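Local coordinates for protein myosin-17 (Arabidopsis thaliana, PDB 7KFL) that probably links the plant class XI myosin motor to its cargo through its globular tail domain, at residues S224-M229 and K241-I246; Q187-S192 and F267-Y272. One frame throughout, in Å; residues are numbered along the deposited sequence.

Interaction 1 of 2, residues S224-M229 and K241-I246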
loop_
_atom_site.group_PDB
_atom_site.type_symbol
_atom_site.label_atom_id
_atom_site.label_comp_id
_atom_site.label_asym_id
_atom_site.label_seq_id
_atom_site.Cartn_x
_atom_site.Cartn_y
_atom_site.Cartn_z
ATOM N N SER A 224 -6.355 -4.062 -11.650
ATOM C CA SER A 224 -7.722 -3.576 -11.321
ATOM C C SER A 224 -7.621 -2.344 -10.416
ATOM O O SER A 224 -8.173 -1.286 -10.784
ATOM C CB SER A 224 -8.550 -4.647 -10.668
ATOM O OG SER A 224 -8.602 -5.807 -11.479
ATOM N N TYR A 225 -6.923 -2.482 -9.285
ATOM C CA TYR A 225 -6.768 -1.426 -8.251
ATOM C C TYR A 225 -5.940 -0.274 -8.831
ATOM O O TYR A 225 -6.296 0.891 -8.578
ATOM C CB TYR A 225 -6.185 -2.008 -6.960
ATOM C CG TYR A 225 -7.172 -2.810 -6.147
ATOM C CD1 TYR A 225 -7.587 -4.062 -6.568
ATOM C CD2 TYR A 225 -7.708 -2.317 -4.969
ATOM C CE1 TYR A 225 -8.495 -4.811 -5.837
ATOM C CE2 TYR A 225 -8.621 -3.051 -4.226
ATOM C CZ TYR A 225 -9.015 -4.306 -4.661
ATOM O OH TYR A 225 -9.912 -5.046 -3.948
ATOM N N LEU A 226 -4.898 -0.584 -9.608
ATOM C CA LEU A 226 -4.066 0.439 -10.300
ATOM C C LEU A 226 -4.967 1.295 -11.204
ATOM O O LEU A 226 -4.916 2.529 -11.082
ATOM C CB LEU A 226 -2.956 -0.252 -11.101
ATOM C CG LEU A 226 -2.059 0.671 -11.926
ATOM C CD1 LEU A 226 -1.441 1.761 -11.062
ATOM C CD2 LEU A 226 -0.971 -0.121 -12.633
ATOM N N ASN A 227 -5.779 0.658 -12.052
ATOM C CA ASN A 227 -6.626 1.336 -13.072
ATOM C C ASN A 227 -7.759 2.107 -12.381
ATOM O O ASN A 227 -8.140 3.180 -12.898
ATOM C CB ASN A 227 -7.169 0.344 -14.105
ATOM C CG ASN A 227 -6.087 -0.248 -14.984
ATOM O OD1 ASN A 227 -5.136 0.435 -15.356
ATOM N ND2 ASN A 227 -6.223 -1.519 -15.329
ATOM N N LEU A 228 -8.272 1.582 -11.262
ATOM C CA LEU A 228 -9.363 2.198 -10.456
ATOM C C LEU A 228 -8.868 3.501 -9.818
ATOM O O LEU A 228 -9.685 4.430 -9.656
ATOM C CB LEU A 228 -9.816 1.205 -9.380
ATOM C CG LEU A 228 -10.842 1.734 -8.377
ATOM C CD1 LEU A 228 -12.119 2.170 -9.079
ATOM C CD2 LEU A 228 -11.147 0.686 -7.320
ATOM N N MET A 229 -7.589 3.552 -9.441
ATOM C CA MET A 229 -6.966 4.737 -8.797
ATOM C C MET A 229 -6.473 5.708 -9.876
ATOM O O MET A 229 -6.432 6.918 -9.595
ATOM C CB MET A 229 -5.812 4.314 -7.885
ATOM C CG MET A 229 -6.292 3.637 -6.612
ATOM S SD MET A 229 -4.958 3.298 -5.444
ATOM C CE MET A 229 -4.029 2.062 -6.349
ATOM N N LYS A 241 2.973 4.181 -2.704
ATOM C CA LYS A 241 2.970 3.671 -1.305
ATOM C C LYS A 241 2.168 2.368 -1.248
ATOM O O LYS A 241 2.734 1.360 -0.792
ATOM C CB LYS A 241 2.378 4.687 -0.322
ATOM C CG LYS A 241 3.092 6.031 -0.231
ATOM C CD LYS A 241 4.603 5.964 -0.322
ATOM C CE LYS A 241 5.246 7.321 -0.132
ATOM N NZ LYS A 241 6.718 7.231 0.012
ATOM N N VAL A 242 0.916 2.390 -1.722
ATOM C CA VAL A 242 -0.048 1.251 -1.625
ATOM C C VAL A 242 0.645 -0.021 -2.125
ATOM O O VAL A 242 0.705 -1.004 -1.362
ATOM C CB VAL A 242 -1.352 1.508 -2.409
ATOM C CG1 VAL A 242 -2.288 0.309 -2.356
ATOM C CG2 VAL A 242 -2.083 2.748 -1.923
ATOM N N PHE A 243 1.158 0.005 -3.357
ATOM C CA PHE A 243 1.700 -1.190 -4.059
ATOM C C PHE A 243 3.012 -1.632 -3.397
ATOM O O PHE A 243 3.212 -2.858 -3.273
ATOM C CB PHE A 243 1.816 -0.925 -5.563
ATOM C CG PHE A 243 0.486 -0.956 -6.272
ATOM C CD1 PHE A 243 -0.249 -2.132 -6.334
ATOM C CD2 PHE A 243 -0.045 0.185 -6.853
ATOM C CE1 PHE A 243 -1.482 -2.168 -6.966
ATOM C CE2 PHE A 243 -1.276 0.146 -7.489
ATOM C CZ PHE A 243 -1.991 -1.030 -7.546
ATOM N N THR A 244 3.848 -0.682 -2.960
ATOM C CA THR A 244 5.101 -0.953 -2.199
ATOM C C THR A 244 4.749 -1.708 -0.911
ATOM O O THR A 244 5.430 -2.700 -0.611
ATOM C CB THR A 244 5.886 0.331 -1.909
ATOM O OG1 THR A 244 6.172 0.972 -3.153
ATOM C CG2 THR A 244 7.181 0.077 -1.170
ATOM N N GLN A 245 3.712 -1.263 -0.196
ATOM C CA GLN A 245 3.221 -1.906 1.056
ATOM C C GLN A 245 2.592 -3.270 0.737
ATOM O O GLN A 245 2.663 -4.161 1.601
ATOM C CB GLN A 245 2.232 -0.991 1.785
ATOM C CG GLN A 245 2.891 0.223 2.425
ATOM C CD GLN A 245 2.080 0.810 3.556
ATOM O OE1 GLN A 245 0.849 0.791 3.544
ATOM N NE2 GLN A 245 2.770 1.349 4.548
ATOM N N ILE A 246 1.999 -3.431 -0.451
ATOM C CA ILE A 246 1.327 -4.693 -0.888
ATOM C C ILE A 246 2.387 -5.726 -1.296
ATOM O O ILE A 246 2.196 -6.915 -0.978
ATOM C CB ILE A 246 0.315 -4.411 -2.016
ATOM C CG1 ILE A 246 -0.916 -3.673 -1.485
ATOM C CG2 ILE A 246 -0.074 -5.691 -2.744
ATOM C CD1 ILE A 246 -1.891 -4.557 -0.738
#

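Interaction 2 of 2, residues Q187-S192 and F267-Y272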
loop_
_atom_site.group_PDB
_atom_site.type_symbol
_atom_site.label_atom_id
_atom_site.label_comp_id
_atom_site.label_asym_id
_atom_site.label_seq_id
_atom_site.Cartn_x
_atom_site.Cartn_y
_atom_site.Cartn_z
ATOM N N GLN A 187 0.272 -23.577 -1.661
ATOM C CA GLN A 187 -0.282 -24.961 -1.624
ATOM C C GLN A 187 0.143 -25.751 -2.870
ATOM O O GLN A 187 -0.219 -26.941 -2.949
ATOM C CB GLN A 187 -1.809 -24.931 -1.530
ATOM C CG GLN A 187 -2.338 -24.635 -0.135
ATOM C CD GLN A 187 -3.836 -24.448 -0.135
ATOM O OE1 GLN A 187 -4.580 -25.260 -0.684
ATOM N NE2 GLN A 187 -4.298 -23.370 0.482
ATOM N N ALA A 188 0.879 -25.125 -3.798
ATOM C CA ALA A 188 1.302 -25.708 -5.094
ATOM C C ALA A 188 2.068 -27.014 -4.878
ATOM O O ALA A 188 1.829 -27.979 -5.600
ATOM C CB ALA A 188 2.114 -24.706 -5.881
ATOM N N PRO A 189 3.011 -27.099 -3.908
ATOM C CA PRO A 189 3.678 -28.363 -3.593
ATOM C C PRO A 189 2.686 -29.467 -3.198
ATOM O O PRO A 189 2.819 -30.569 -3.691
ATOM C CB PRO A 189 4.593 -27.999 -2.413
ATOM C CG PRO A 189 4.853 -26.527 -2.613
ATOM C CD PRO A 189 3.514 -25.994 -3.077
ATOM N N ARG A 190 1.714 -29.140 -2.340
ATOM C CA ARG A 190 0.694 -30.090 -1.818
ATOM C C ARG A 190 -0.325 -30.414 -2.919
ATOM O O ARG A 190 -0.823 -31.558 -2.934
ATOM C CB ARG A 190 0.019 -29.518 -0.567
ATOM C CG ARG A 190 0.890 -29.568 0.681
ATOM C CD ARG A 190 0.305 -28.781 1.839
ATOM N NE ARG A 190 -1.012 -29.267 2.233
ATOM C CZ ARG A 190 -1.243 -30.341 2.987
ATOM N NH1 ARG A 190 -0.240 -31.072 3.448
ATOM N NH2 ARG A 190 -2.486 -30.683 3.278
ATOM N N THR A 191 -0.622 -29.452 -3.801
ATOM C CA THR A 191 -1.563 -29.601 -4.947
ATOM C C THR A 191 -0.962 -30.556 -5.990
ATOM O O THR A 191 -1.747 -31.269 -6.645
ATOM C CB THR A 191 -1.915 -28.245 -5.575
ATOM O OG1 THR A 191 -2.283 -27.342 -4.530
ATOM C CG2 THR A 191 -3.046 -28.339 -6.575
ATOM N N SER A 192 0.369 -30.568 -6.132
ATOM C CA SER A 192 1.132 -31.499 -7.008
ATOM C C SER A 192 1.362 -32.828 -6.274
ATOM O O SER A 192 2.519 -33.297 -6.254
ATOM C CB SER A 192 2.435 -30.877 -7.449
ATOM O OG SER A 192 2.209 -29.639 -8.105
ATOM N N PHE A 267 13.724 -27.562 -4.668
ATOM C CA PHE A 267 14.221 -27.025 -5.958
ATOM C C PHE A 267 13.025 -26.701 -6.857
ATOM O O PHE A 267 12.968 -25.574 -7.393
ATOM C CB PHE A 267 15.161 -28.014 -6.647
ATOM C CG PHE A 267 15.910 -27.411 -7.807
ATOM C CD1 PHE A 267 15.305 -27.268 -9.046
ATOM C CD2 PHE A 267 17.209 -26.955 -7.649
ATOM C CE1 PHE A 267 15.991 -26.698 -10.107
ATOM C CE2 PHE A 267 17.894 -26.389 -8.712
ATOM C CZ PHE A 267 17.283 -26.258 -9.938
ATOM N N SER A 268 12.103 -27.660 -7.003
ATOM C CA SER A 268 10.913 -27.581 -7.892
ATOM C C SER A 268 10.039 -26.386 -7.492
ATOM O O SER A 268 9.511 -25.714 -8.401
ATOM C CB SER A 268 10.125 -28.870 -7.885
ATOM O OG SER A 268 9.355 -28.994 -6.698
ATOM N N ASN A 269 9.897 -26.127 -6.187
ATOM C CA ASN A 269 9.083 -24.997 -5.665
ATOM C C ASN A 269 9.845 -23.679 -5.867
ATOM O O ASN A 269 9.180 -22.636 -6.021
ATOM C CB ASN A 269 8.677 -25.188 -4.203
ATOM C CG ASN A 269 7.524 -24.281 -3.824
ATOM O OD1 ASN A 269 6.429 -24.408 -4.366
ATOM N ND2 ASN A 269 7.767 -23.339 -2.928
ATOM N N GLY A 270 11.180 -23.725 -5.857
ATOM C CA GLY A 270 12.040 -22.581 -6.215
ATOM C C GLY A 270 11.772 -22.127 -7.639
ATOM O O GLY A 270 11.622 -20.907 -7.855
ATOM N N GLU A 271 11.688 -23.081 -8.571
ATOM C CA GLU A 271 11.419 -22.835 -10.015
ATOM C C GLU A 271 10.027 -22.219 -10.177
ATOM O O GLU A 271 9.903 -21.227 -10.922
ATOM C CB GLU A 271 11.480 -24.134 -10.820
ATOM C CG GLU A 271 12.844 -24.800 -10.831
ATOM C CD GLU A 271 12.851 -26.154 -11.517
ATOM O OE1 GLU A 271 11.992 -26.992 -11.173
ATOM O OE2 GLU A 271 13.702 -26.362 -12.408
ATOM N N TYR A 272 9.023 -22.803 -9.518
ATOM C CA TYR A 272 7.599 -22.391 -9.604
ATOM C C TYR A 272 7.438 -20.937 -9.146
ATOM O O TYR A 272 6.724 -20.178 -9.824
ATOM C CB TYR A 272 6.698 -23.297 -8.764
ATOM C CG TYR A 272 5.318 -22.728 -8.572
ATOM C CD1 TYR A 272 4.454 -22.590 -9.645
ATOM C CD2 TYR A 272 4.889 -22.280 -7.334
ATOM C CE1 TYR A 272 3.188 -22.053 -9.490
ATOM C CE2 TYR A 272 3.625 -21.740 -7.160
ATOM C CZ TYR A 272 2.770 -21.629 -8.241
ATOM O OH TYR A 272 1.528 -21.088 -8.082
#

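Interaction 1 of 2, residues S224-M229 and K241-I246
Phe-243 is the bump of this contact, and segment 224-229 supplies the hollow that takes its ring. The two segments belong to a helical hairpin, helix 205-231 followed by helix 236-260, in the helical bundle of the myosin globular tail. Locally their axes run antiparallel at 166° and come no closer than 11.7 Å, a wide gap that one aromatic ring largely bridges. With chi1 at -75°, CG of Phe-243 sits anti to its own carbonyl carbon and the ring reaches straight across the gap, leading with its far end. CZ therefore goes deepest, meeting backbone before side chains: Leu-226 N lies 3.6 Å from CZ, at the ring's edge and in its plane. The carbonyl carbon of Tyr-225 is also at that edge.

Two side chains complete the hollow. Leu-226 crosses the phenylalanine at about a right angle; its CB lies 3.8 Å from Phe-243 CZ, and its CD1 branch lies near CE2. Met-229, one turn further along from Tyr-225 on the same helix, comes from the opposite direction to Phe-243. Tyr-225 adds the start of its side chain: CB faces the ring, 4.3 Å from Phe-243 CZ, while the phenol leads away to hydrogen bonds between its OH and Glu-177 and Asn-71.

Further helices close in around the hairpin. The Trp-283 ring of helix 267-287 meets the Phe-243 ring and also touches Leu-226, while Leu-174 of helix 150-186 packs on Tyr-225. The contact is buried and apolar. The methionine chain extends through chi2 and then bends at chi3 (-67°), and this last turn brings the methyl CE obliquely to within 3.5 Å of Phe-243 CE2.

Interaction 2 of 2, residues Q187-S192 and F267-Y272
Ala-188 and Tyr-272 form one half of this contact, Pro-189 and Asn-269 the other. The tyrosine has CG anti to its backbone N (chi1 167°), which carries the ring across to the short helix 188-191. There the alanine methyl approaches the ring obliquely, CB lying 3.6 Å from Tyr-272 CE2. The phenol end runs on past the methyl to hydrogen-bond the backbone O of Leu-211, and Trp-215 meets the same ring with planes at about 45°.

Beside it, the Asn-269 amide and the proline ring meet at a slant. OD1 leads, 3.2 Å from Pro-189 CG and 3.6 Å from Pro-189 CD, while ND2 hydrogen-bonds Cys-264 O and so helps fix how the amide is turned.

Two side chains tie back to carbonyls one turn earlier. Ser-192 folds back on Ala-188 O, its OG at 3.0 Å, and its N and OG reach that oxygen from opposite faces of the carbonyl plane; OG also hydrogen-bonds with Gln-208 NE2. Thr-191 OG1 likewise returns to Gln-187 O, at 2.6 Å and above the carbonyl plane. The arrangement is a short helix packed against the N-terminal turns of helix 267-287, in the DIL-domain part of the myosin tail's helical bundle.

The centre of interaction 1 is about 6 Å from the centre of the chain, whereas that of interaction 2 is about 28 Å out, where three of the four touching residues are buried and Pro-189 is partly open to solvent. Their nearest atoms are about 16 Å apart, so they do not touch, but they share neighbours: helix 205-231 provides one side of interaction 1 and the residues that Tyr-272 and Ala-188 lean on in interaction 2, while helix 267-287 begins in interaction 2 and later sends Trp-283 to interaction 1. The chemistry follows the place. The inner contact is an aromatic ring among aliphatic groups and backbone; the outer one mixes methyl-on-ring packing with an amide oxygen against proline.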